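Local coordinates for protein glucose-permease IIA component (Mycoplasma capricolum, PDB 2GPR) that takes a phosphoryl group from phospho-HPr on a histidine and passes it to the IIB domain during glucose uptake through the phosphotransferase system, at residues 84-89 against 113-118; 40-45 against 120-125; 50-55 against 100-105. One frame throughout, in Å; residues are numbered along the deposited sequence.

Contact 1: residues 84-89 against 113-118; sequences VSLDGN and KSVAKK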
# COMPACT_ATOMS: atom_id res chain seq x y z
N VAL A 84 -12.03 -7.98 1.22
CA VAL A 84 -12.19 -9.20 0.41
C VAL A 84 -13.67 -9.63 0.41
O VAL A 84 -14.21 -10.14 -0.55
CB VAL A 84 -11.30 -10.34 0.88
CG1 VAL A 84 -11.89 -10.97 2.12
CG2 VAL A 84 -11.21 -11.41 -0.21
N SER A 85 -14.32 -9.37 1.51
CA SER A 85 -15.70 -9.63 1.75
C SER A 85 -16.63 -8.98 0.74
O SER A 85 -17.75 -9.43 0.57
CB SER A 85 -16.05 -8.95 3.01
OG SER A 85 -15.94 -7.54 2.78
N LEU A 86 -16.21 -7.85 0.19
CA LEU A 86 -17.05 -7.05 -0.71
C LEU A 86 -17.17 -7.63 -2.10
O LEU A 86 -17.94 -7.15 -2.94
CB LEU A 86 -16.62 -5.56 -0.76
CG LEU A 86 -16.54 -4.96 0.59
CD1 LEU A 86 -16.95 -3.53 0.48
CD2 LEU A 86 -17.54 -5.68 1.45
N ASP A 87 -16.37 -8.66 -2.33
CA ASP A 87 -16.30 -9.33 -3.62
C ASP A 87 -16.02 -8.31 -4.79
O ASP A 87 -16.49 -8.39 -5.92
CB ASP A 87 -17.62 -10.04 -3.94
CG ASP A 87 -17.45 -11.50 -3.52
OD1 ASP A 87 -16.46 -12.19 -3.99
OD2 ASP A 87 -18.25 -12.03 -2.67
N GLY A 88 -15.22 -7.29 -4.50
CA GLY A 88 -14.87 -6.31 -5.51
C GLY A 88 -15.87 -5.17 -5.75
O GLY A 88 -15.86 -4.55 -6.82
N ASN A 89 -16.69 -4.86 -4.77
CA ASN A 89 -17.69 -3.84 -4.97
C ASN A 89 -17.32 -2.47 -4.42
O ASN A 89 -17.20 -2.27 -3.21
CB ASN A 89 -19.08 -4.31 -4.54
CG ASN A 89 -20.15 -3.26 -4.67
OD1 ASN A 89 -20.08 -2.33 -5.53
ND2 ASN A 89 -21.08 -3.32 -3.72
N LYS A 113 -16.74 6.26 0.31
CA LYS A 113 -17.97 6.48 1.06
C LYS A 113 -18.75 5.21 1.22
O LYS A 113 -19.24 4.93 2.30
CB LYS A 113 -18.90 7.52 0.50
CG LYS A 113 -20.28 7.50 1.18
CD LYS A 113 -21.24 8.62 0.70
CE LYS A 113 -22.66 8.49 1.23
NZ LYS A 113 -22.83 8.86 2.65
N SER A 114 -18.89 4.44 0.16
CA SER A 114 -19.62 3.21 0.30
C SER A 114 -18.89 2.22 1.16
O SER A 114 -19.37 1.82 2.22
CB SER A 114 -19.98 2.64 -1.04
OG SER A 114 -20.42 3.71 -1.87
N VAL A 115 -17.72 1.85 0.71
CA VAL A 115 -16.88 0.89 1.40
C VAL A 115 -16.75 1.12 2.88
O VAL A 115 -16.75 0.18 3.67
CB VAL A 115 -15.51 0.86 0.80
CG1 VAL A 115 -14.77 -0.30 1.37
CG2 VAL A 115 -15.66 0.70 -0.70
N ALA A 116 -16.63 2.39 3.24
CA ALA A 116 -16.44 2.81 4.62
C ALA A 116 -17.51 2.28 5.60
O ALA A 116 -17.27 2.12 6.82
CB ALA A 116 -16.28 4.33 4.68
N LYS A 117 -18.72 2.00 5.08
CA LYS A 117 -19.82 1.50 5.91
C LYS A 117 -19.85 -0.02 5.96
O LYS A 117 -20.16 -0.63 7.00
CB LYS A 117 -21.18 2.09 5.55
CG LYS A 117 -21.42 2.29 4.06
CD LYS A 117 -22.03 1.06 3.40
CE LYS A 117 -23.16 1.37 2.41
NZ LYS A 117 -24.27 0.39 2.45
N LYS A 118 -19.48 -0.61 4.84
CA LYS A 118 -19.44 -2.05 4.70
C LYS A 118 -18.32 -2.74 5.52
O LYS A 118 -18.44 -3.90 5.92
CB LYS A 118 -19.43 -2.43 3.24
CG LYS A 118 -20.75 -2.09 2.58
CD LYS A 118 -20.75 -2.33 1.09
CE LYS A 118 -21.88 -1.64 0.34
NZ LYS A 118 -21.73 -1.77 -1.12
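Leu86, at the end of a short 3-10 segment in the loop after strand 74-78, reaches across to Val115 and Lys118 on helix 112-118, so that the loop and the helix meet through their side chains. The CB of Leu86 is directed at the helix, and chi1 of -53° sets CG beside its own backbone N, anti to the carbonyl carbon. Leu86 CD1 then does most of the touching: it lies 3.9 Å from Lys118 CB and 4.0 Å from Val115 CG1. Leu86 CD2 sits a little further off, 4.2 Å from the same Lys118 CB, so both methyls of Leu86 rest near the base of the lysine, CD1 the closer. Beyond CG the lysine chain runs extended, and Lys118 CD passes 4.0 Å from Leu86 CD1. Its end comes up to the side chain of Asn89, the two side chains crossing at about a right angle. The other branch of Val115, CG2, faces the backbone of the loop, 4.2 Å from Asn89 O. Within the loop, Asp87 N bonds to Val84 O at 3.2 Å, and Ser85 OG is hydrogen-bonded back to Asp82 O. Val84 touches His63, and the side chain of Leu86 lies about 7 Å from that histidine, which by similarity matters for phospho-donor activity. The arrangement is a loop-to-helix apolar contact beside the probable active site of a IIA domain of the glucose family.

Contact 2: residues 40-45 against 120-125; sequences INPKSN and PSIKSP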
# COMPACT_ATOMS: atom_id res chain seq x y z
N ILE A 40 -2.36 4.07 6.02
CA ILE A 40 -2.80 5.29 5.54
C ILE A 40 -4.27 5.43 5.72
O ILE A 40 -5.04 4.49 5.54
CB ILE A 40 -2.27 5.61 4.10
CG1 ILE A 40 -2.32 7.13 3.81
CG2 ILE A 40 -2.99 4.84 2.98
CD1 ILE A 40 -1.60 7.54 2.51
N ASN A 41 -4.61 6.64 6.19
CA ASN A 41 -5.96 7.14 6.31
C ASN A 41 -6.26 7.86 5.01
O ASN A 41 -5.88 9.06 4.82
CB ASN A 41 -6.13 8.07 7.49
CG ASN A 41 -7.27 7.59 8.28
OD1 ASN A 41 -8.31 7.23 7.70
ND2 ASN A 41 -6.99 7.30 9.55
N PRO A 42 -6.87 7.10 4.07
CA PRO A 42 -7.19 7.62 2.78
C PRO A 42 -8.14 8.82 2.85
O PRO A 42 -9.24 8.75 3.37
CB PRO A 42 -7.86 6.49 1.97
CG PRO A 42 -8.15 5.38 2.95
CD PRO A 42 -7.50 5.77 4.27
N LYS A 43 -7.66 9.92 2.30
CA LYS A 43 -8.42 11.11 2.16
C LYS A 43 -9.02 11.10 0.80
O LYS A 43 -10.15 11.57 0.63
CB LYS A 43 -7.60 12.37 2.29
CG LYS A 43 -7.14 12.65 3.69
CD LYS A 43 -6.45 14.00 3.73
CE LYS A 43 -5.66 14.24 5.01
NZ LYS A 43 -6.52 14.64 6.13
N SER A 44 -8.23 10.63 -0.19
CA SER A 44 -8.65 10.54 -1.60
C SER A 44 -9.15 9.14 -2.00
O SER A 44 -9.14 8.23 -1.22
CB SER A 44 -7.65 11.11 -2.61
OG SER A 44 -6.50 10.28 -2.68
N ASN A 45 -9.62 8.98 -3.23
CA ASN A 45 -10.13 7.70 -3.62
C ASN A 45 -9.16 6.89 -4.41
O ASN A 45 -9.12 5.64 -4.30
CB ASN A 45 -11.41 7.87 -4.42
CG ASN A 45 -12.24 8.94 -3.79
OD1 ASN A 45 -12.07 10.11 -4.16
ND2 ASN A 45 -12.94 8.60 -2.68
N PRO A 120 -14.90 -2.77 8.53
CA PRO A 120 -14.41 -2.31 9.79
C PRO A 120 -13.56 -1.07 9.69
O PRO A 120 -13.62 -0.22 10.57
CB PRO A 120 -13.61 -3.47 10.42
CG PRO A 120 -13.82 -4.69 9.55
CD PRO A 120 -14.59 -4.22 8.31
N SER A 121 -12.76 -0.95 8.64
CA SER A 121 -11.91 0.22 8.52
C SER A 121 -11.39 0.44 7.11
O SER A 121 -11.08 -0.52 6.43
CB SER A 121 -10.74 0.12 9.48
OG SER A 121 -9.95 1.27 9.36
N ILE A 122 -11.27 1.72 6.68
CA ILE A 122 -10.67 2.04 5.37
C ILE A 122 -9.19 2.40 5.50
O ILE A 122 -8.51 2.68 4.52
CB ILE A 122 -11.41 3.01 4.47
CG1 ILE A 122 -11.54 4.38 5.11
CG2 ILE A 122 -12.75 2.49 4.00
CD1 ILE A 122 -11.20 5.49 4.13
N LYS A 123 -8.70 2.41 6.72
CA LYS A 123 -7.31 2.64 6.94
C LYS A 123 -6.60 1.55 6.17
O LYS A 123 -6.95 0.40 6.34
CB LYS A 123 -7.03 2.53 8.41
CG LYS A 123 -7.36 3.81 9.18
CD LYS A 123 -6.97 3.60 10.65
CE LYS A 123 -7.93 4.24 11.63
NZ LYS A 123 -7.70 3.79 13.02
N SER A 124 -5.72 1.93 5.23
CA SER A 124 -5.07 1.01 4.31
C SER A 124 -3.62 0.70 4.61
O SER A 124 -2.79 1.57 4.55
CB SER A 124 -5.21 1.50 2.89
OG SER A 124 -6.60 1.63 2.55
N PRO A 125 -3.32 -0.59 4.83
CA PRO A 125 -1.97 -0.96 5.16
C PRO A 125 -1.00 -1.12 4.00
O PRO A 125 -1.33 -1.62 2.92
CB PRO A 125 -2.07 -2.21 6.02
CG PRO A 125 -3.54 -2.43 6.33
CD PRO A 125 -4.32 -1.47 5.48
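Lys123 lies across Asn41, and its chain can be followed out from the backbone. Lys123 CB stands 4.0 Å from Ile40 O, the carbonyl that also receives the residue's CA-H. Lys123 CG comes next, 3.5 Å from Asn41 ND2, and CD and CE stay beside the same amide, Lys123 CE at 3.8 Å from Asn41 ND2. A bend at chi3 (-142°) places CE; NZ goes on to a hydrogen bond with Glu23 O, with Glu25 as a weak, long ion partner. Next to it the two backbones are joined by one good bond, Ser124 N to Ile40 O at 2.7 Å, and a weak return bond from Ile40 N to Ser124 O. Ile122 CD1 packs tightly on the Pro42 ring, 3.3 Å from Pro42 CG. Ser124 OG turns back to Ile122 O at 2.9 Å, above the plane of that carbonyl, and is also hydrogen-bonded to Gly80 N. Ser121 OG accepts from Lys123 N in an ST turn. Strand 124-130 starts beside His78, by similarity the phosphorylated histidine. The whole joins strand 36-42 to strand 124-130; strand 16-19 touches Ile40, Asn41 and Lys123, strand 46-48 meets Pro42 and Ser124, and helix 112-118 covers Pro42 and Ile122 through Leu112.

Contact 3: residues 50-55 against 100-105; sequences PVSGKL and EVNAGD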
# COMPACT_ATOMS: atom_id res chain seq x y z
N PRO A 50 2.97 2.68 -4.99
CA PRO A 50 3.99 3.22 -4.08
C PRO A 50 5.40 3.10 -4.59
O PRO A 50 6.29 3.80 -4.15
CB PRO A 50 3.87 2.38 -2.81
CG PRO A 50 2.70 1.38 -3.00
CD PRO A 50 2.07 1.67 -4.35
N VAL A 51 5.62 2.15 -5.48
CA VAL A 51 6.90 1.87 -6.12
C VAL A 51 6.67 1.29 -7.52
O VAL A 51 5.53 1.07 -8.02
CB VAL A 51 7.78 0.92 -5.33
CG1 VAL A 51 8.02 1.44 -3.92
CG2 VAL A 51 7.11 -0.46 -5.29
N SER A 52 7.76 1.02 -8.17
CA SER A 52 7.68 0.40 -9.45
C SER A 52 8.03 -1.06 -9.33
O SER A 52 8.90 -1.45 -8.56
CB SER A 52 8.54 1.12 -10.43
OG SER A 52 8.22 2.48 -10.30
N GLY A 53 7.29 -1.90 -10.04
CA GLY A 53 7.53 -3.35 -9.99
C GLY A 53 6.44 -4.07 -10.72
O GLY A 53 5.76 -3.46 -11.54
N LYS A 54 6.28 -5.35 -10.41
CA LYS A 54 5.27 -6.19 -11.02
C LYS A 54 4.12 -6.48 -10.09
O LYS A 54 4.30 -6.87 -8.92
CB LYS A 54 5.86 -7.51 -11.39
CG LYS A 54 5.44 -7.94 -12.76
CD LYS A 54 5.29 -9.43 -12.85
CE LYS A 54 6.53 -10.17 -12.43
NZ LYS A 54 6.40 -11.59 -12.80
N LEU A 55 2.92 -6.29 -10.62
CA LEU A 55 1.73 -6.58 -9.84
C LEU A 55 1.67 -8.11 -9.75
O LEU A 55 0.97 -8.79 -10.51
CB LEU A 55 0.48 -6.08 -10.59
CG LEU A 55 -0.54 -5.28 -9.79
CD1 LEU A 55 -1.73 -4.92 -10.68
CD2 LEU A 55 -1.06 -6.07 -8.62
N GLU A 100 3.29 -4.80 -15.07
CA GLU A 100 4.31 -4.05 -14.48
C GLU A 100 3.76 -2.60 -14.30
O GLU A 100 2.93 -2.12 -15.11
CB GLU A 100 5.55 -3.97 -15.37
CG GLU A 100 6.77 -4.67 -14.78
CD GLU A 100 8.09 -4.12 -15.32
OE1 GLU A 100 8.58 -3.02 -14.85
OE2 GLU A 100 8.72 -4.75 -16.26
N VAL A 101 4.05 -1.98 -13.15
CA VAL A 101 3.55 -0.65 -12.88
C VAL A 101 4.67 0.27 -12.53
O VAL A 101 5.73 -0.17 -12.10
CB VAL A 101 2.52 -0.62 -11.77
CG1 VAL A 101 1.15 -1.05 -12.27
CG2 VAL A 101 2.99 -1.48 -10.60
N ASN A 102 4.39 1.57 -12.66
CA ASN A 102 5.34 2.63 -12.27
C ASN A 102 4.81 3.35 -11.05
O ASN A 102 3.58 3.59 -10.94
CB ASN A 102 5.67 3.66 -13.38
CG ASN A 102 6.62 3.13 -14.45
OD1 ASN A 102 6.48 3.45 -15.65
ND2 ASN A 102 7.60 2.33 -14.04
N ALA A 103 5.70 3.63 -10.10
CA ALA A 103 5.28 4.27 -8.89
C ALA A 103 4.55 5.53 -9.20
O ALA A 103 4.97 6.31 -10.03
CB ALA A 103 6.46 4.50 -7.98
N GLY A 104 3.43 5.70 -8.55
CA GLY A 104 2.55 6.82 -8.86
C GLY A 104 1.47 6.45 -9.91
O GLY A 104 0.59 7.24 -10.21
N ASP A 105 1.54 5.25 -10.52
CA ASP A 105 0.47 4.85 -11.46
C ASP A 105 -0.78 4.56 -10.66
O ASP A 105 -0.70 4.23 -9.49
CB ASP A 105 0.75 3.60 -12.28
CG ASP A 105 1.76 3.80 -13.33
OD1 ASP A 105 1.91 5.06 -13.63
OD2 ASP A 105 2.41 2.90 -13.78
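A chi1 of -50° turns Ser52 OG beside its own backbone N, anti to the carbonyl carbon, and there it meets the amide of Ala103: Ala103 N donates to Ser52 OG at 2.8 Å with an N-H...O angle of 162°. In Val101, CG2 occupies the crowded position between backbone N and carbonyl carbon, with Val101 CG2 3.5 Å from Gly53 O. That oxygen, Gly53 O, takes the bond from Val101 N at 2.8 Å, and Gly53 N answers to Val101 O at 3.1 Å. Gly53 and Val101 thus form the antiparallel hydrogen-bonded pair, followed by the non-hydrogen-bonded pair of Lys54 and Glu100, whose side chains cross at about a right angle, Lys54 CG 4.1 Å from Glu100 CG. At the other end Ala103 CB presses on the backbone of Val51, 3.2 Å from Val51 C. A type II turn from Asn102 to Asp105, closed by Asp105 N to Asn102 O at 2.7 Å, leads the chain away; Asp105 OD2 accepts from Asn102 N, met from above the carboxylate plane. Where another rung of backbone bonds might follow, Val51 O is poorly aimed at Ala103 N, and the serine hydroxyl takes that N-H. A side-chain oxygen thus carries the pairing of the edge strand 100-101 past the Gly53-Val101 pair, to the amide of Ala103 two residues on, within the turn.

In the fold
From the N terminus, the chain first supplies 40-45, then 50-55, 84-89, 100-105, 113-118 and finally 120-125. Contact 2 therefore closes the longest loop, 74 residues, and both other contacts fall within it. Contact 3 spans 44 residues and contact 1 spans 23, and these two cross, because 84-89 comes before 100-105 and 113-118 after it. Contacts 2 and 3 reach the same seven-stranded antiparallel sheet, from opposite sides of the chain's centre, contact 3 at the edge strand 100-101. Contact 1 brings helix 112-118 against the loop after strand 74-78. Contacts 1 and 2 touch directly, Ala116 CA meeting Ile122 CG2 at 3.8 Å.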